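Local atomic coordinates of lipoprotein (Colwellia psychrerythraea, PDB entry 3O0Y), a protein that is of unknown function but is a putative bacterial lipoprotein of the DUF885 family, which belongs to a clan of metallopeptidase-like proteins. Residues E312-S317 with E501-V506; R507-D511 with E542-Y546; D511-H515 with W549-L554. One frame throughout, in Å; residues are numbered along the deposited sequence.

In the fold
All three contacts are buried and share helix 491-515, which meets a new partner at each step along its length. Contact 1 lies farthest out, its centre about 21 Å from that of the chain, and its charged rim reaches an exposed arginine; there helix 491-515 runs antiparallel to helix 302-326. Contacts 2 and 3 each lie about 15 Å from the chain centre, with only about 5 Å between their centres and Asp511 in common. Contact 2 joins helix 536-548 through arginines, a carboxylate and a sulfate. Contact 3 joins the following loop, where weak bonds from a backbone N-H to the Asp511 carboxylate, one water and a proline-histidine CH-pi contact take the place of salt bridges.

Contact 1. Residues E312-S317 with E501-V506; sequences EVARIS and ELFRAV. With SO4 (sulfate ion), chain D.
The guanidinium of Arg315 receives Glu501 OE2 at its edge, near its plane, while Glu312 and a water occupy other parts of that edge. One face is covered by Ile316, whose CG1 lies 3.5 Å above the plane, offset toward the rim. Glu312 is gripped side-on by two nearly straight bonds, Arg315 NH2 to Glu312 OE1 at 2.8 Å and Arg315 NE to Glu312 OE2 at 3.0 Å, which fix the rotation of the guanidinium. The bond from Arg315 NH2 to Glu501 OE2 is as short, 2.9 Å, but more bent (N-H...O 139°), and it reaches the oxygen from above the carboxylate plane. A water accepts from Arg315 NH1 and donates to Glu501 OE1. Glu501 spans the gap because its chain leaves trans to the backbone N (chi1 -169°) and stays extended, its CG passing Ile316 CD1 at 3.6 Å.

Below this rim, helices 302-326 and 491-515 pack antiparallel (165° between segment axes, 8.9 Å apart). Glu312 CB meets Ala505 CB at 3.7 Å, Val313 CG2 meets Val506 CG2 at 3.6 Å, and Leu502 CD1 reaches Val313 and Ser317 OG. An alanine in place of Glu501 would remove the carboxylate and is likely to leave Arg315 NH2 and Lys557 each without one of their acidic partners, and Ile316 CD1 less covered.

Glu312 and Glu501 approach as like charges, yet Arg315 and Lys557 both pair with the two of them, so the network probably offsets that repulsion and ties both helices to helix 555-574.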
loop_
_atom_site.group_PDB
_atom_site.type_symbol
_atom_site.label_atom_id
_atom_site.label_comp_id
_atom_site.label_asym_id
_atom_site.label_seq_id
_atom_site.Cartn_x
_atom_site.Cartn_y
_atom_site.Cartn_z
ATOM N N GLU A 312 -11.320 14.433 -15.364
ATOM C CA GLU A 312 -9.843 14.255 -15.431
ATOM C C GLU A 312 -9.403 13.352 -16.609
ATOM O O GLU A 312 -8.386 13.600 -17.252
ATOM C CB GLU A 312 -9.297 13.710 -14.120
ATOM C CG GLU A 312 -9.255 14.760 -13.037
ATOM C CD GLU A 312 -8.143 15.819 -13.330
ATOM O OE1 GLU A 312 -6.964 15.440 -13.189
ATOM O OE2 GLU A 312 -8.458 16.931 -13.843
ATOM N N VAL A 313 -10.174 12.316 -16.892
ATOM C CA VAL A 313 -9.878 11.416 -18.024
ATOM C C VAL A 313 -9.944 12.235 -19.283
ATOM O O VAL A 313 -9.081 12.096 -20.149
ATOM C CB VAL A 313 -10.890 10.212 -18.073
ATOM C CG1 VAL A 313 -10.910 9.582 -19.459
ATOM C CG2 VAL A 313 -10.580 9.121 -16.921
ATOM N N ALA A 314 -10.948 13.113 -19.426
ATOM C CA ALA A 314 -11.094 13.900 -20.636
ATOM C C ALA A 314 -9.909 14.826 -20.742
ATOM O O ALA A 314 -9.318 14.998 -21.834
ATOM C CB ALA A 314 -12.396 14.693 -20.645
ATOM N N ARG A 315 -9.525 15.441 -19.618
ATOM C CA ARG A 315 -8.484 16.479 -19.652
ATOM C C ARG A 315 -7.128 15.866 -20.038
ATOM O O ARG A 315 -6.450 16.319 -20.945
ATOM C CB ARG A 315 -8.351 17.137 -18.297
ATOM C CG ARG A 315 -7.259 18.208 -18.232
ATOM C CD ARG A 315 -7.045 18.753 -16.837
ATOM N NE ARG A 315 -6.484 17.767 -15.887
ATOM C CZ ARG A 315 -5.228 17.354 -15.805
ATOM N NH1 ARG A 315 -4.264 17.836 -16.584
ATOM N NH2 ARG A 315 -4.928 16.508 -14.834
ATOM N N ILE A 316 -6.794 14.784 -19.352
ATOM C CA ILE A 316 -5.445 14.166 -19.514
ATOM C C ILE A 316 -5.328 13.539 -20.912
ATOM O O ILE A 316 -4.286 13.667 -21.598
ATOM C CB ILE A 316 -5.171 13.143 -18.423
ATOM C CG1 ILE A 316 -5.144 13.798 -17.029
ATOM C CG2 ILE A 316 -3.765 12.451 -18.653
ATOM C CD1 ILE A 316 -5.285 12.725 -15.919
ATOM N N SER A 317 -6.377 12.850 -21.339
ATOM C CA SER A 317 -6.463 12.278 -22.692
ATOM C C SER A 317 -6.209 13.335 -23.743
ATOM O O SER A 317 -5.434 13.141 -24.747
ATOM C CB SER A 317 -7.873 11.672 -22.925
ATOM O OG SER A 317 -7.784 10.469 -22.243
ATOM N N GLU A 501 -0.920 8.974 -14.999
ATOM C CA GLU A 501 -1.866 9.932 -14.382
ATOM C C GLU A 501 -3.308 9.608 -14.794
ATOM O O GLU A 501 -4.245 9.565 -13.969
ATOM C CB GLU A 501 -1.485 11.343 -14.730
ATOM C CG GLU A 501 -2.291 12.348 -13.884
ATOM C CD GLU A 501 -2.153 13.782 -14.328
ATOM O OE1 GLU A 501 -1.209 14.119 -15.100
ATOM O OE2 GLU A 501 -2.941 14.623 -13.791
ATOM N N LEU A 502 -3.438 9.355 -16.102
ATOM C CA LEU A 502 -4.686 8.920 -16.726
ATOM C C LEU A 502 -5.183 7.669 -16.052
ATOM O O LEU A 502 -6.372 7.586 -15.720
ATOM C CB LEU A 502 -4.466 8.678 -18.217
ATOM C CG LEU A 502 -5.745 8.180 -18.937
ATOM C CD1 LEU A 502 -6.953 9.127 -18.843
ATOM C CD2 LEU A 502 -5.357 7.950 -20.426
ATOM N N PHE A 503 -4.279 6.733 -15.742
ATOM C CA PHE A 503 -4.682 5.476 -15.121
ATOM C C PHE A 503 -5.332 5.767 -13.769
ATOM O O PHE A 503 -6.322 5.133 -13.402
ATOM C CB PHE A 503 -3.433 4.586 -14.998
ATOM C CG PHE A 503 -3.741 3.170 -14.685
ATOM C CD1 PHE A 503 -3.994 2.294 -15.701
ATOM C CD2 PHE A 503 -3.818 2.739 -13.391
ATOM C CE1 PHE A 503 -4.313 0.917 -15.434
ATOM C CE2 PHE A 503 -4.134 1.380 -13.101
ATOM C CZ PHE A 503 -4.362 0.484 -14.128
ATOM N N ARG A 504 -4.766 6.703 -13.028
ATOM C CA ARG A 504 -5.270 7.024 -11.731
ATOM C C ARG A 504 -6.583 7.847 -11.780
ATOM O O ARG A 504 -7.399 7.755 -10.878
ATOM C CB ARG A 504 -4.217 7.673 -10.864
ATOM C CG ARG A 504 -3.342 6.668 -10.180
ATOM C CD ARG A 504 -2.029 6.648 -10.687
ATOM N NE ARG A 504 -1.218 5.490 -10.243
ATOM C CZ ARG A 504 -0.644 4.665 -11.061
ATOM N NH1 ARG A 504 -0.866 4.767 -12.392
ATOM N NH2 ARG A 504 0.090 3.673 -10.558
ATOM N N ALA A 505 -6.816 8.594 -12.846
ATOM C CA ALA A 505 -8.105 9.230 -13.078
ATOM C C ALA A 505 -9.151 8.158 -13.397
ATOM O O ALA A 505 -10.287 8.188 -12.855
ATOM C CB ALA A 505 -7.942 10.262 -14.194
ATOM N N VAL A 506 -8.787 7.209 -14.247
ATOM C CA VAL A 506 -9.681 6.070 -14.513
ATOM C C VAL A 506 -10.097 5.366 -13.238
ATOM O O VAL A 506 -11.262 4.918 -13.114
ATOM C CB VAL A 506 -9.079 5.102 -15.567
ATOM C CG1 VAL A 506 -9.874 3.794 -15.695
ATOM C CG2 VAL A 506 -9.030 5.819 -16.950
HETATM S S SO4 D . -0.160 1.548 -7.352
HETATM O O1 SO4 D . -0.467 2.803 -8.091
HETATM O O2 SO4 D . 1.157 1.135 -7.704
HETATM O O3 SO4 D . -0.133 1.746 -5.882
HETATM O O4 SO4 D . -1.209 0.581 -7.540
HETATM O O HOH W 1 -1.662 16.584 -16.133
#

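Contact 2. Residues R507-D511 with E542-Y546; sequences RLVVD and EIERY. With SO4 (sulfate ion), chain D.
Arg507 carries the polar part of the contact by spending all three guanidinium nitrogens. Extended from CG to NE, its chain carries them across to the partner helix. NE gives a nearly straight bond (169°) to Tyr546 OH at 2.8 Å, the guanidinium and ring planes standing 86° apart, and the hydroxyl in turn bonds weakly to Glu542 OE1. NH2 forms a salt bridge with Glu542 OE1 at 2.9 Å, meeting it on the syn side.

The same NH2 also bonds O4 of the sulfate ion at 2.9 Å, and Arg507 NH1 donates to sulfate O1 at 3.0 Å. Arg545 NH2 binds O4 too, at 2.7 Å; its guanidinium lies over one face of that of Arg507, and the anion between their nitrogens probably offsets their like charges. Arg504 and Tyr556 complete the site of the sulfate, which probably came from the crystallisation liquor.

Helices 491-515 and 536-548 cross here: the segment axes are inclined at -60° and come no closer than 10.9 Å, a separation bridged by long side chains.

Apolar contacts fill the side beyond the arginines. Val510 CG2 touches Tyr546 CE2 at 3.7 Å and lies 4.1 Å from Ile543 CD1, while Phe503 packs against both Tyr546 and Glu542.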
loop_
_atom_site.group_PDB
_atom_site.type_symbol
_atom_site.label_atom_id
_atom_site.label_comp_id
_atom_site.label_asym_id
_atom_site.label_seq_id
_atom_site.Cartn_x
_atom_site.Cartn_y
_atom_site.Cartn_z
ATOM N N ARG A 507 -9.161 5.221 -12.275
ATOM C CA ARG A 507 -9.460 4.632 -10.991
ATOM C C ARG A 507 -10.622 5.307 -10.289
ATOM O O ARG A 507 -11.467 4.621 -9.721
ATOM C CB ARG A 507 -8.232 4.622 -10.086
ATOM C CG ARG A 507 -7.274 3.553 -10.414
ATOM C CD ARG A 507 -6.088 3.506 -9.441
ATOM N NE ARG A 507 -5.299 2.296 -9.607
ATOM C CZ ARG A 507 -4.033 2.155 -9.192
ATOM N NH1 ARG A 507 -3.422 3.122 -8.507
ATOM N NH2 ARG A 507 -3.377 1.016 -9.441
ATOM N N LEU A 508 -10.725 6.617 -10.357
ATOM C CA LEU A 508 -11.889 7.328 -9.745
ATOM C C LEU A 508 -13.205 6.869 -10.386
ATOM O O LEU A 508 -14.263 6.644 -9.727
ATOM C CB LEU A 508 -11.753 8.839 -9.934
ATOM C CG LEU A 508 -10.579 9.511 -9.202
ATOM C CD1 LEU A 508 -10.823 11.022 -9.414
ATOM C CD2 LEU A 508 -10.537 9.143 -7.686
ATOM N N VAL A 509 -13.156 6.697 -11.708
ATOM C CA VAL A 509 -14.336 6.326 -12.456
ATOM C C VAL A 509 -14.763 4.874 -12.170
ATOM O O VAL A 509 -15.966 4.550 -11.917
ATOM C CB VAL A 509 -14.125 6.503 -13.952
ATOM C CG1 VAL A 509 -15.401 6.082 -14.692
ATOM C CG2 VAL A 509 -13.806 7.954 -14.335
ATOM N N VAL A 510 -13.786 3.959 -12.230
ATOM C CA VAL A 510 -14.109 2.534 -12.103
ATOM C C VAL A 510 -14.393 2.099 -10.631
ATOM O O VAL A 510 -15.202 1.174 -10.401
ATOM C CB VAL A 510 -13.052 1.569 -12.772
ATOM C CG1 VAL A 510 -12.998 1.807 -14.335
ATOM C CG2 VAL A 510 -11.698 1.677 -12.130
ATOM N N ASP A 511 -13.737 2.712 -9.640
ATOM C CA ASP A 511 -13.997 2.276 -8.251
ATOM C C ASP A 511 -15.383 2.742 -7.849
ATOM O O ASP A 511 -16.175 1.949 -7.331
ATOM C CB ASP A 511 -12.916 2.830 -7.317
ATOM C CG ASP A 511 -13.012 2.289 -5.910
ATOM O OD1 ASP A 511 -12.526 1.171 -5.679
ATOM O OD2 ASP A 511 -13.633 2.967 -5.070
ATOM N N GLU A 542 -6.272 -5.378 -11.781
ATOM C CA GLU A 542 -6.647 -4.140 -11.165
ATOM C C GLU A 542 -8.113 -4.109 -10.765
ATOM O O GLU A 542 -8.480 -3.745 -9.618
ATOM C CB GLU A 542 -6.354 -2.977 -12.097
ATOM C CG GLU A 542 -4.910 -2.770 -12.398
ATOM C CD GLU A 542 -4.147 -2.175 -11.273
ATOM O OE1 GLU A 542 -4.672 -1.291 -10.521
ATOM O OE2 GLU A 542 -3.011 -2.629 -11.135
ATOM N N ILE A 543 -8.990 -4.428 -11.706
ATOM C CA ILE A 543 -10.433 -4.392 -11.394
ATOM C C ILE A 543 -10.754 -5.361 -10.221
ATOM O O ILE A 543 -11.453 -4.995 -9.277
ATOM C CB ILE A 543 -11.311 -4.741 -12.654
ATOM C CG1 ILE A 543 -11.132 -3.663 -13.719
ATOM C CG2 ILE A 543 -12.835 -5.014 -12.222
ATOM C CD1 ILE A 543 -11.254 -2.193 -13.250
ATOM N N GLU A 544 -10.150 -6.552 -10.193
ATOM C CA GLU A 544 -10.375 -7.461 -9.064
ATOM C C GLU A 544 -9.799 -6.951 -7.732
ATOM O O GLU A 544 -10.346 -7.161 -6.675
ATOM C CB GLU A 544 -9.909 -8.888 -9.376
ATOM C CG GLU A 544 -10.738 -9.460 -10.615
ATOM C CD GLU A 544 -10.404 -10.860 -11.039
ATOM O OE1 GLU A 544 -9.602 -11.519 -10.330
ATOM O OE2 GLU A 544 -11.029 -11.352 -12.017
ATOM N N ARG A 545 -8.686 -6.244 -7.798
ATOM C CA ARG A 545 -8.132 -5.541 -6.646
ATOM C C ARG A 545 -9.181 -4.526 -6.128
ATOM O O ARG A 545 -9.424 -4.471 -4.918
ATOM C CB ARG A 545 -6.835 -4.799 -7.046
ATOM C CG ARG A 545 -6.441 -3.665 -6.151
ATOM C CD ARG A 545 -5.174 -2.980 -6.689
ATOM N NE ARG A 545 -5.008 -1.666 -6.126
ATOM C CZ ARG A 545 -3.935 -0.932 -6.340
ATOM N NH1 ARG A 545 -3.865 0.267 -5.830
ATOM N NH2 ARG A 545 -2.961 -1.417 -7.103
ATOM N N TYR A 546 -9.754 -3.730 -7.014
ATOM C CA TYR A 546 -10.677 -2.635 -6.593
ATOM C C TYR A 546 -11.886 -3.229 -5.922
ATOM O O TYR A 546 -12.451 -2.690 -4.942
ATOM C CB TYR A 546 -11.100 -1.731 -7.740
ATOM C CG TYR A 546 -9.925 -1.137 -8.505
ATOM C CD1 TYR A 546 -8.685 -0.973 -7.946
ATOM C CD2 TYR A 546 -10.074 -0.822 -9.821
ATOM C CE1 TYR A 546 -7.640 -0.475 -8.723
ATOM C CE2 TYR A 546 -9.019 -0.320 -10.590
ATOM C CZ TYR A 546 -7.838 -0.185 -10.050
ATOM O OH TYR A 546 -6.810 0.286 -10.903
HETATM S S SO4 D . -0.160 1.548 -7.352
HETATM O O1 SO4 D . -0.467 2.803 -8.091
HETATM O O2 SO4 D . 1.157 1.135 -7.704
HETATM O O3 SO4 D . -0.133 1.746 -5.882
HETATM O O4 SO4 D . -1.209 0.581 -7.540
#

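Contact 3. Residues D511-H515 with W549-L554; sequences DTGLH and WPGQAL
Asp511 points its carboxylate at the backbone of Gly551, whose N-H is shared between the two oxygens: Gly551 N lies 3.4 Å from Asp511 OD1 and 3.2 Å from Asp511 OD2, and both bonds are weak. Asp511 CG stands opposite the backbone N (chi1 -173°), which brings the carboxylate to Gly551. A water reinforces the link, donating to Asp511 OD1 at 2.7 Å and to the carbonyl oxygen of Trp549 while accepting from Ala553 N. The aspartate's apolar portion is in use as well, since its CB meets Leu554 CD2 at 3.8 Å; that same methyl lies 4.1 Å from Thr512 CG2.

Beside the aspartate, Pro550 sits on the imidazole of His515. Its CB is 3.6 Å from the ring centroid and 13° off the normal, a CH-pi contact squarely over the face. Leu514 CB covers the opposite face, and the carboxyl carbon of Asp511 lies at the ring's edge.

The partner segment is the loop joining helices 536-548 and 555-574, and the other is the final turn of helix 491-515. Residues 549-552 form a type II beta turn, with Pro550 and Gly551 at its corners and Gln552 N bonded to Trp549 O at 3.2 Å. The positive phi of Gly551 (90°) suits the third position of such a turn, which here presents its N-H to Asp511.

Farther out, the hydroxyl of Tyr288, a stronger partner for the carboxylate than Gly551 N, bonds Asp511 OD2, and the tyrosine ring also meets His515. Both histidine nitrogens are held: His515 NE2 bonds Tyr546 O and ND1 pairs with Ile278 N, which sets the ring's rotation beneath Pro550. Thr512 OG1 turns back to Leu508 O within its own helix, its methyl left to face Leu554.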
loop_
_atom_site.group_PDB
_atom_site.type_symbol
_atom_site.label_atom_id
_atom_site.label_comp_id
_atom_site.label_asym_id
_atom_site.label_seq_id
_atom_site.Cartn_x
_atom_site.Cartn_y
_atom_site.Cartn_z
ATOM N N ASP A 511 -13.737 2.712 -9.640
ATOM C CA ASP A 511 -13.997 2.276 -8.251
ATOM C C ASP A 511 -15.383 2.742 -7.849
ATOM O O ASP A 511 -16.175 1.949 -7.331
ATOM C CB ASP A 511 -12.916 2.830 -7.317
ATOM C CG ASP A 511 -13.012 2.289 -5.910
ATOM O OD1 ASP A 511 -12.526 1.171 -5.679
ATOM O OD2 ASP A 511 -13.633 2.967 -5.070
ATOM N N THR A 512 -15.707 4.004 -8.165
ATOM C CA THR A 512 -17.086 4.487 -7.900
ATOM C C THR A 512 -18.093 3.730 -8.810
ATOM O O THR A 512 -19.231 3.470 -8.432
ATOM C CB THR A 512 -17.217 5.971 -8.103
ATOM O OG1 THR A 512 -16.750 6.368 -9.421
ATOM C CG2 THR A 512 -16.409 6.763 -7.083
ATOM N N GLY A 513 -17.651 3.417 -10.036
ATOM C CA GLY A 513 -18.459 2.609 -11.000
ATOM C C GLY A 513 -18.922 1.305 -10.385
ATOM O O GLY A 513 -20.135 1.051 -10.311
ATOM N N LEU A 514 -17.968 0.491 -9.993
ATOM C CA LEU A 514 -18.240 -0.808 -9.364
ATOM C C LEU A 514 -19.029 -0.697 -8.069
ATOM O O LEU A 514 -19.972 -1.457 -7.850
ATOM C CB LEU A 514 -16.902 -1.469 -9.016
ATOM C CG LEU A 514 -16.099 -1.999 -10.172
ATOM C CD1 LEU A 514 -14.604 -2.149 -9.717
ATOM C CD2 LEU A 514 -16.621 -3.309 -10.711
ATOM N N HIS A 515 -18.625 0.201 -7.183
ATOM C CA HIS A 515 -19.080 0.115 -5.796
ATOM C C HIS A 515 -20.335 0.938 -5.514
ATOM O O HIS A 515 -21.029 0.680 -4.532
ATOM C CB HIS A 515 -17.950 0.539 -4.872
ATOM C CG HIS A 515 -16.832 -0.474 -4.838
ATOM N ND1 HIS A 515 -17.062 -1.804 -4.530
ATOM C CD2 HIS A 515 -15.520 -0.382 -5.156
ATOM C CE1 HIS A 515 -15.918 -2.459 -4.569
ATOM N NE2 HIS A 515 -14.963 -1.615 -4.940
ATOM N N TRP A 549 -10.773 -4.137 -2.405
ATOM C CA TRP A 549 -10.336 -2.936 -1.652
ATOM C C TRP A 549 -11.155 -1.686 -1.964
ATOM O O TRP A 549 -10.638 -0.689 -2.418
ATOM C CB TRP A 549 -8.875 -2.601 -1.962
ATOM C CG TRP A 549 -7.865 -3.562 -1.547
ATOM C CD1 TRP A 549 -7.999 -4.616 -0.684
ATOM C CD2 TRP A 549 -6.472 -3.527 -1.903
ATOM N NE1 TRP A 549 -6.800 -5.260 -0.531
ATOM C CE2 TRP A 549 -5.850 -4.619 -1.276
ATOM C CE3 TRP A 549 -5.702 -2.701 -2.721
ATOM C CZ2 TRP A 549 -4.500 -4.892 -1.437
ATOM C CZ3 TRP A 549 -4.375 -2.984 -2.910
ATOM C CH2 TRP A 549 -3.771 -4.050 -2.239
ATOM N N PRO A 550 -12.477 -1.725 -1.776
ATOM C CA PRO A 550 -13.268 -0.552 -2.058
ATOM C C PRO A 550 -12.765 0.744 -1.456
ATOM O O PRO A 550 -12.481 0.841 -0.269
ATOM C CB PRO A 550 -14.664 -0.896 -1.501
ATOM C CG PRO A 550 -14.578 -2.241 -1.037
ATOM C CD PRO A 550 -13.162 -2.673 -0.931
ATOM N N GLY A 551 -12.641 1.742 -2.334
ATOM C CA GLY A 551 -12.219 3.090 -2.007
ATOM C C GLY A 551 -10.744 3.376 -2.074
ATOM O O GLY A 551 -10.345 4.567 -2.156
ATOM N N GLN A 552 -9.919 2.350 -1.969
ATOM C CA GLN A 552 -8.460 2.494 -1.881
ATOM C C GLN A 552 -7.952 3.179 -3.151
ATOM O O GLN A 552 -7.042 4.030 -3.037
ATOM C CB GLN A 552 -7.696 1.201 -1.569
ATOM C CG GLN A 552 -6.183 1.392 -1.305
ATOM C CD GLN A 552 -5.312 1.615 -2.501
ATOM O OE1 GLN A 552 -5.582 1.092 -3.589
ATOM N NE2 GLN A 552 -4.148 2.326 -2.303
ATOM N N ALA A 553 -8.549 2.887 -4.303
ATOM C CA ALA A 553 -8.098 3.429 -5.572
ATOM C C ALA A 553 -8.414 4.889 -5.690
ATOM O O ALA A 553 -7.944 5.549 -6.627
ATOM C CB ALA A 553 -8.797 2.689 -6.783
ATOM N N LEU A 554 -9.239 5.437 -4.792
ATOM C CA LEU A 554 -9.604 6.851 -4.838
ATOM C C LEU A 554 -8.499 7.796 -4.305
ATOM O O LEU A 554 -8.456 8.966 -4.681
ATOM C CB LEU A 554 -10.908 7.074 -4.072
ATOM C CG LEU A 554 -12.076 6.222 -4.478
ATOM C CD1 LEU A 554 -13.270 6.592 -3.520
ATOM C CD2 LEU A 554 -12.493 6.352 -5.956
HETATM O O HOH W 2 -10.112 0.392 -4.809
#